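Local coordinates for protein extracellular ligand-binding receptor (Rhodopseudomonas palustris, PDB 3SG0) that binds benzoylformate (phenylglyoxylate) and probably delivers aromatic acids to a transport system as its solute-binding receptor, at residues A[309-322]-A[340-354]. Sequence-based numbering, arbitrary orientation. Where two conformers were deposited one is given.
Sequences VHLWDSMTLVENAI and IRDQIEKSKDLALNN
Ala321 is the small knob at one end of this contact: its CB fits between Gln343 and Ile344, 3.7 Å from Ile344 CG1, where the axes of 309-322 and 340-344 come within 8.8 Å. Ile344 lies in the groove formed by Leu317, Val318 and Ala321, resting CG1 on Leu317 O and bringing CD1 up to Val318 CG2, while Ile340 CD1 touches Ile322 CG1. Met117 of strand 116-118 backs Leu317, Val318 and Ile344. Beyond the type I turn of residues 344-347 the chain runs back along helix 306-328, nearly antiparallel to it. Leu317, its CG anti to the carbonyl carbon (chi1 -70°), pushes CD2 into the notch between Ser347 OG and Leu350 CD2, 3.6 Å from Leu350 CD2. A water at the margin of this notch joins Asn320 ND2 to Ser347 OG. Leu352 runs alongside Thr316 and Asp313 in the opposite sense, laying CD2 on Thr316 CG2 at 3.9 Å. Next, the Asp313 carboxylate enters the bend at residues 352-354. Asn353 ND2 meets Asp313 OD1 on its syn side at 3.0 Å, almost straight at 172°, with amide and carboxylate planes only 17° apart; Asn354 gives Asp313 OD2 two bonds, from ND2 at 2.9 Å and from its backbone N. Val309 CG2 packs against the Asn353 amide, and Asn354 ND2 lies at the edge of the His310 ring, 3.0 Å from His310 CD2. An alanine in place of Asp313 is likely to leave the Asn354 amide and backbone N without this acceptor and to deprive the Asn353 amide of its straight bond, its weak one to Val287 O remaining. The buried carboxylate is thus matched by N-H donors, which probably stabilise its negative charge and fix the bend beside His310, a residue that touches the bound benzoylformate.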
loop_
_atom_site.group_PDB
_atom_site.type_symbol
_atom_site.label_atom_id
_atom_site.label_comp_id
_atom_site.label_asym_id
_atom_site.label_seq_id
_atom_site.Cartn_x
_atom_site.Cartn_y
_atom_site.Cartn_z
ATOM N N VAL A 309 8.515 -1.070 3.071
ATOM C CA VAL A 309 8.014 -1.188 4.434
ATOM C C VAL A 309 6.698 -1.956 4.487
ATOM O O VAL A 309 6.326 -2.466 5.538
ATOM C CB VAL A 309 7.936 0.184 5.158
ATOM C CG1 VAL A 309 6.526 0.775 5.107
ATOM C CG2 VAL A 309 8.395 0.031 6.601
ATOM N N HIS A 310 6.002 -2.069 3.364
ATOM C CA HIS A 310 4.774 -2.863 3.349
ATOM C C HIS A 310 5.106 -4.338 3.500
ATOM O O HIS A 310 4.338 -5.093 4.105
ATOM C CB HIS A 310 3.952 -2.527 2.104
ATOM C CG HIS A 310 3.586 -1.086 2.085
ATOM N ND1 HIS A 310 3.346 -0.325 0.957
ATOM C CD2 HIS A 310 3.478 -0.251 3.140
ATOM C CE1 HIS A 310 3.091 0.921 1.332
ATOM N NE2 HIS A 310 3.158 0.985 2.650
ATOM N N LEU A 311 6.262 -4.752 2.991
ATOM C CA LEU A 311 6.749 -6.104 3.247
ATOM C C LEU A 311 7.241 -6.208 4.694
ATOM O O LEU A 311 6.890 -7.138 5.424
ATOM C CB LEU A 311 7.856 -6.474 2.259
ATOM C CG LEU A 311 8.520 -7.833 2.489
ATOM C CD1 LEU A 311 7.506 -8.963 2.590
ATOM C CD2 LEU A 311 9.526 -8.099 1.383
ATOM N N TRP A 312 8.041 -5.235 5.116
ATOM C CA TRP A 312 8.593 -5.239 6.466
ATOM C C TRP A 312 7.497 -5.334 7.540
ATOM O O TRP A 312 7.560 -6.193 8.428
ATOM C CB TRP A 312 9.438 -3.986 6.679
ATOM C CG TRP A 312 10.111 -3.922 8.011
ATOM C CD1 TRP A 312 9.650 -3.299 9.126
ATOM C CD2 TRP A 312 11.366 -4.509 8.367
ATOM N NE1 TRP A 312 10.540 -3.456 10.161
ATOM C CE2 TRP A 312 11.607 -4.192 9.718
ATOM C CE3 TRP A 312 12.319 -5.259 7.671
ATOM C CZ2 TRP A 312 12.755 -4.609 10.393
ATOM C CZ3 TRP A 312 13.459 -5.669 8.344
ATOM C CH2 TRP A 312 13.665 -5.344 9.689
ATOM N N ASP A 313 6.510 -4.442 7.472
ATOM C CA ASP A 313 5.442 -4.416 8.468
ATOM C C ASP A 313 4.627 -5.718 8.422
ATOM O O ASP A 313 4.161 -6.198 9.454
ATOM C CB ASP A 313 4.485 -3.237 8.235
ATOM C CG ASP A 313 5.001 -1.887 8.750
ATOM O OD1 ASP A 313 6.035 -1.815 9.468
ATOM O OD2 ASP A 313 4.307 -0.884 8.428
ATOM N N SER A 314 4.414 -6.273 7.228
ATOM C CA SER A 314 3.723 -7.560 7.141
ATOM C C SER A 314 4.484 -8.614 7.933
ATOM O O SER A 314 3.890 -9.422 8.655
ATOM C CB SER A 314 3.582 -8.018 5.687
ATOM O OG SER A 314 2.727 -7.167 4.943
HETATM N N MSE A 315 5.804 -8.628 7.770
HETATM C CA MSE A 315 6.630 -9.572 8.514
HETATM C C MSE A 315 6.683 -9.276 10.002
HETATM O O MSE A 315 6.886 -10.195 10.790
HETATM C CB MSE A 315 8.031 -9.680 7.911
HETATM C CG MSE A 315 8.057 -10.600 6.697
HETATM SE SE MSE A 315 7.401 -12.443 7.034
HETATM C CE MSE A 315 8.537 -12.944 8.521
ATOM N N THR A 316 6.493 -8.025 10.414
ATOM C CA THR A 316 6.388 -7.743 11.847
ATOM C C THR A 316 5.207 -8.514 12.434
ATOM O O THR A 316 5.325 -9.170 13.476
ATOM C CB THR A 316 6.231 -6.244 12.114
ATOM O OG1 THR A 316 7.408 -5.571 11.650
ATOM C CG2 THR A 316 6.025 -5.971 13.602
ATOM N N LEU A 317 4.065 -8.454 11.757
ATOM C CA LEU A 317 2.896 -9.187 12.225
ATOM C C LEU A 317 3.138 -10.692 12.235
ATOM O O LEU A 317 2.771 -11.384 13.188
ATOM C CB LEU A 317 1.676 -8.876 11.359
ATOM C CG LEU A 317 1.100 -7.470 11.508
ATOM C CD1 LEU A 317 0.050 -7.220 10.447
ATOM C CD2 LEU A 317 0.504 -7.268 12.888
ATOM N N VAL A 318 3.729 -11.214 11.171
ATOM C CA VAL A 318 3.977 -12.646 11.089
ATOM C C VAL A 318 4.958 -13.083 12.177
ATOM O O VAL A 318 4.730 -14.075 12.880
ATOM C CB VAL A 318 4.497 -13.030 9.697
ATOM C CG1 VAL A 318 4.936 -14.474 9.660
ATOM C CG2 VAL A 318 3.417 -12.785 8.655
ATOM N N GLU A 319 6.050 -12.345 12.312
ATOM C CA GLU A 319 7.053 -12.647 13.320
ATOM C C GLU A 319 6.450 -12.639 14.718
ATOM O O GLU A 319 6.796 -13.483 15.552
ATOM C CB GLU A 319 8.211 -11.646 13.226
ATOM C CG GLU A 319 9.335 -11.866 14.218
ATOM C CD GLU A 319 10.503 -10.926 13.977
ATOM O OE1 GLU A 319 10.260 -9.762 13.588
ATOM O OE2 GLU A 319 11.664 -11.346 14.170
ATOM N N ASN A 320 5.556 -11.693 14.986
ATOM C CA ASN A 320 4.927 -11.602 16.294
ATOM C C ASN A 320 4.017 -12.777 16.571
ATOM O O ASN A 320 3.829 -13.135 17.732
ATOM C CB ASN A 320 4.148 -10.296 16.441
ATOM C CG ASN A 320 5.056 -9.095 16.615
ATOM O OD1 ASN A 320 6.265 -9.234 16.821
ATOM N ND2 ASN A 320 4.480 -7.908 16.540
ATOM N N ALA A 321 3.461 -13.383 15.528
ATOM C CA ALA A 321 2.506 -14.478 15.674
ATOM C C ALA A 321 3.169 -15.848 15.754
ATOM O O ALA A 321 2.581 -16.799 16.280
ATOM C CB ALA A 321 1.540 -14.457 14.515
ATOM N N ILE A 322 4.375 -15.973 15.220
ATOM C CA ILE A 322 5.011 -17.278 15.092
ATOM C C ILE A 322 5.283 -18.013 16.415
ATOM O O ILE A 322 5.037 -19.209 16.502
ATOM C CB ILE A 322 6.268 -17.189 14.193
ATOM C CG1 ILE A 322 5.846 -17.203 12.715
ATOM C CG2 ILE A 322 7.239 -18.330 14.485
ATOM C CD1 ILE A 322 6.937 -16.804 11.730
ATOM N N ILE A 340 -1.222 -19.269 12.920
ATOM C CA ILE A 340 -0.791 -17.933 12.517
ATOM C C ILE A 340 -1.995 -17.044 12.206
ATOM O O ILE A 340 -2.063 -15.900 12.654
ATOM C CB ILE A 340 0.170 -17.973 11.320
ATOM C CG1 ILE A 340 1.478 -18.661 11.725
ATOM C CG2 ILE A 340 0.447 -16.559 10.814
ATOM C CD1 ILE A 340 2.443 -18.852 10.585
ATOM N N ARG A 341 -2.934 -17.572 11.426
ATOM C CA ARG A 341 -4.133 -16.810 11.087
ATOM C C ARG A 341 -4.872 -16.367 12.353
ATOM O O ARG A 341 -5.303 -15.215 12.461
ATOM C CB ARG A 341 -5.060 -17.640 10.189
ATOM C CG ARG A 341 -6.158 -16.819 9.486
ATOM C CD ARG A 341 -7.529 -17.508 9.489
ATOM N NE ARG A 341 -8.041 -17.603 10.850
ATOM C CZ ARG A 341 -8.646 -16.613 11.500
ATOM N NH1 ARG A 341 -8.895 -15.460 10.890
ATOM N NH2 ARG A 341 -9.035 -16.781 12.761
ATOM N N ASP A 342 -5.036 -17.288 13.300
ATOM C CA ASP A 342 -5.713 -16.989 14.563
ATOM C C ASP A 342 -4.977 -15.921 15.362
ATOM O O ASP A 342 -5.591 -15.052 15.982
ATOM C CB ASP A 342 -5.820 -18.245 15.446
ATOM C CG ASP A 342 -6.808 -19.280 14.924
ATOM O OD1 ASP A 342 -7.702 -18.946 14.125
ATOM O OD2 ASP A 342 -6.708 -20.451 15.350
ATOM N N GLN A 343 -3.653 -16.001 15.377
ATOM C CA GLN A 343 -2.867 -15.116 16.218
ATOM C C GLN A 343 -2.792 -13.685 15.680
ATOM O O GLN A 343 -2.849 -12.727 16.454
ATOM C CB GLN A 343 -1.464 -15.687 16.413
ATOM C CG GLN A 343 -1.425 -16.958 17.249
ATOM C CD GLN A 343 -2.049 -16.767 18.621
ATOM O OE1 GLN A 343 -1.667 -15.864 19.366
ATOM N NE2 GLN A 343 -3.031 -17.604 18.952
ATOM N N ILE A 344 -2.659 -13.513 14.365
ATOM C CA ILE A 344 -2.537 -12.157 13.829
ATOM C C ILE A 344 -3.809 -11.361 14.124
ATOM O O ILE A 344 -3.764 -10.167 14.396
ATOM C CB ILE A 344 -2.197 -12.162 12.335
ATOM C CG1 ILE A 344 -0.817 -12.797 12.132
ATOM C CG2 ILE A 344 -2.235 -10.744 11.785
ATOM C CD1 ILE A 344 -0.410 -12.954 10.679
ATOM N N GLU A 345 -4.941 -12.055 14.108
ATOM C CA GLU A 345 -6.246 -11.475 14.373
ATOM C C GLU A 345 -6.349 -10.862 15.766
ATOM O O GLU A 345 -7.240 -10.052 16.014
ATOM C CB GLU A 345 -7.286 -12.589 14.212
ATOM C CG GLU A 345 -8.721 -12.165 14.130
ATOM C CD GLU A 345 -9.557 -13.269 13.524
ATOM O OE1 GLU A 345 -9.954 -13.111 12.358
ATOM O OE2 GLU A 345 -9.804 -14.300 14.202
ATOM N N LYS A 346 -5.442 -11.259 16.656
ATOM C CA LYS A 346 -5.431 -10.804 18.049
ATOM C C LYS A 346 -4.445 -9.666 18.291
ATOM O O LYS A 346 -4.335 -9.171 19.415
ATOM C CB LYS A 346 -5.067 -11.961 18.976
ATOM C CG LYS A 346 -5.992 -13.155 18.888
ATOM C CD LYS A 346 -5.463 -14.295 19.745
ATOM C CE LYS A 346 -6.223 -15.580 19.498
ATOM N NZ LYS A 346 -5.668 -16.688 20.326
ATOM N N SER A 347 -3.717 -9.259 17.258
ATOM C CA SER A 347 -2.702 -8.213 17.407
ATOM C C SER A 347 -3.331 -6.881 17.802
ATOM O O SER A 347 -4.277 -6.430 17.167
ATOM C CB SER A 347 -1.911 -8.076 16.106
ATOM O OG SER A 347 -0.887 -7.102 16.226
ATOM N N LYS A 348 -2.791 -6.246 18.842
ATOM C CA LYS A 348 -3.358 -5.015 19.391
ATOM C C LYS A 348 -2.295 -3.967 19.683
ATOM O O LYS A 348 -1.151 -4.299 20.001
ATOM C CB LYS A 348 -4.110 -5.296 20.704
ATOM C CG LYS A 348 -5.198 -6.355 20.636
ATOM C CD LYS A 348 -6.384 -5.912 19.796
ATOM C CE LYS A 348 -7.532 -6.909 19.915
ATOM N NZ LYS A 348 -8.727 -6.480 19.138
ATOM N N ASP A 349 -2.692 -2.703 19.569
ATOM C CA ASP A 349 -1.874 -1.570 19.990
ATOM C C ASP A 349 -0.451 -1.640 19.444
ATOM O O ASP A 349 0.521 -1.401 20.166
ATOM C CB ASP A 349 -1.850 -1.483 21.520
ATOM C CG ASP A 349 -1.355 -0.143 22.018
ATOM O OD1 ASP A 349 -1.609 0.873 21.339
ATOM O OD2 ASP A 349 -0.712 -0.105 23.089
ATOM N N LEU A 350 -0.333 -1.947 18.159
ATOM C CA LEU A 350 0.978 -2.124 17.548
ATOM C C LEU A 350 1.326 -0.967 16.631
ATOM O O LEU A 350 0.651 -0.746 15.623
ATOM C CB LEU A 350 1.005 -3.435 16.765
ATOM C CG LEU A 350 2.320 -3.774 16.064
ATOM C CD1 LEU A 350 3.464 -3.942 17.057
ATOM C CD2 LEU A 350 2.154 -5.020 15.204
ATOM N N ALA A 351 2.382 -0.233 16.959
ATOM C CA ALA A 351 2.858 0.819 16.076
ATOM C C ALA A 351 3.631 0.196 14.926
ATOM O O ALA A 351 4.697 -0.389 15.129
ATOM C CB ALA A 351 3.736 1.804 16.839
ATOM N N LEU A 352 3.074 0.302 13.726
ATOM C CA LEU A 352 3.746 -0.102 12.497
ATOM C C LEU A 352 4.156 1.157 11.750
ATOM O O LEU A 352 3.693 2.250 12.062
ATOM C CB LEU A 352 2.785 -0.920 11.623
ATOM C CG LEU A 352 2.348 -2.280 12.177
ATOM C CD1 LEU A 352 1.314 -2.913 11.276
ATOM C CD2 LEU A 352 3.550 -3.215 12.356
ATOM N N ASN A 353 5.004 1.013 10.741
ATOM C CA ASN A 353 5.312 2.142 9.874
ATOM C C ASN A 353 4.083 2.682 9.166
ATOM O O ASN A 353 4.007 3.861 8.816
ATOM C CB ASN A 353 6.376 1.743 8.872
ATOM C CG ASN A 353 7.718 1.601 9.521
ATOM O OD1 ASN A 353 8.417 2.596 9.713
ATOM N ND2 ASN A 353 8.078 0.383 9.913
ATOM N N ASN A 354 3.103 1.801 8.974
ATOM C CA ASN A 354 1.855 2.146 8.323
ATOM C C ASN A 354 0.829 2.797 9.246
ATOM O O ASN A 354 -0.189 3.292 8.762
ATOM C CB ASN A 354 1.259 0.897 7.657
ATOM C CG ASN A 354 1.777 0.690 6.251
ATOM O OD1 ASN A 354 1.311 1.341 5.319
ATOM N ND2 ASN A 354 2.729 -0.220 6.080
HETATM O O HOH W 1 1.491 -8.348 16.324
#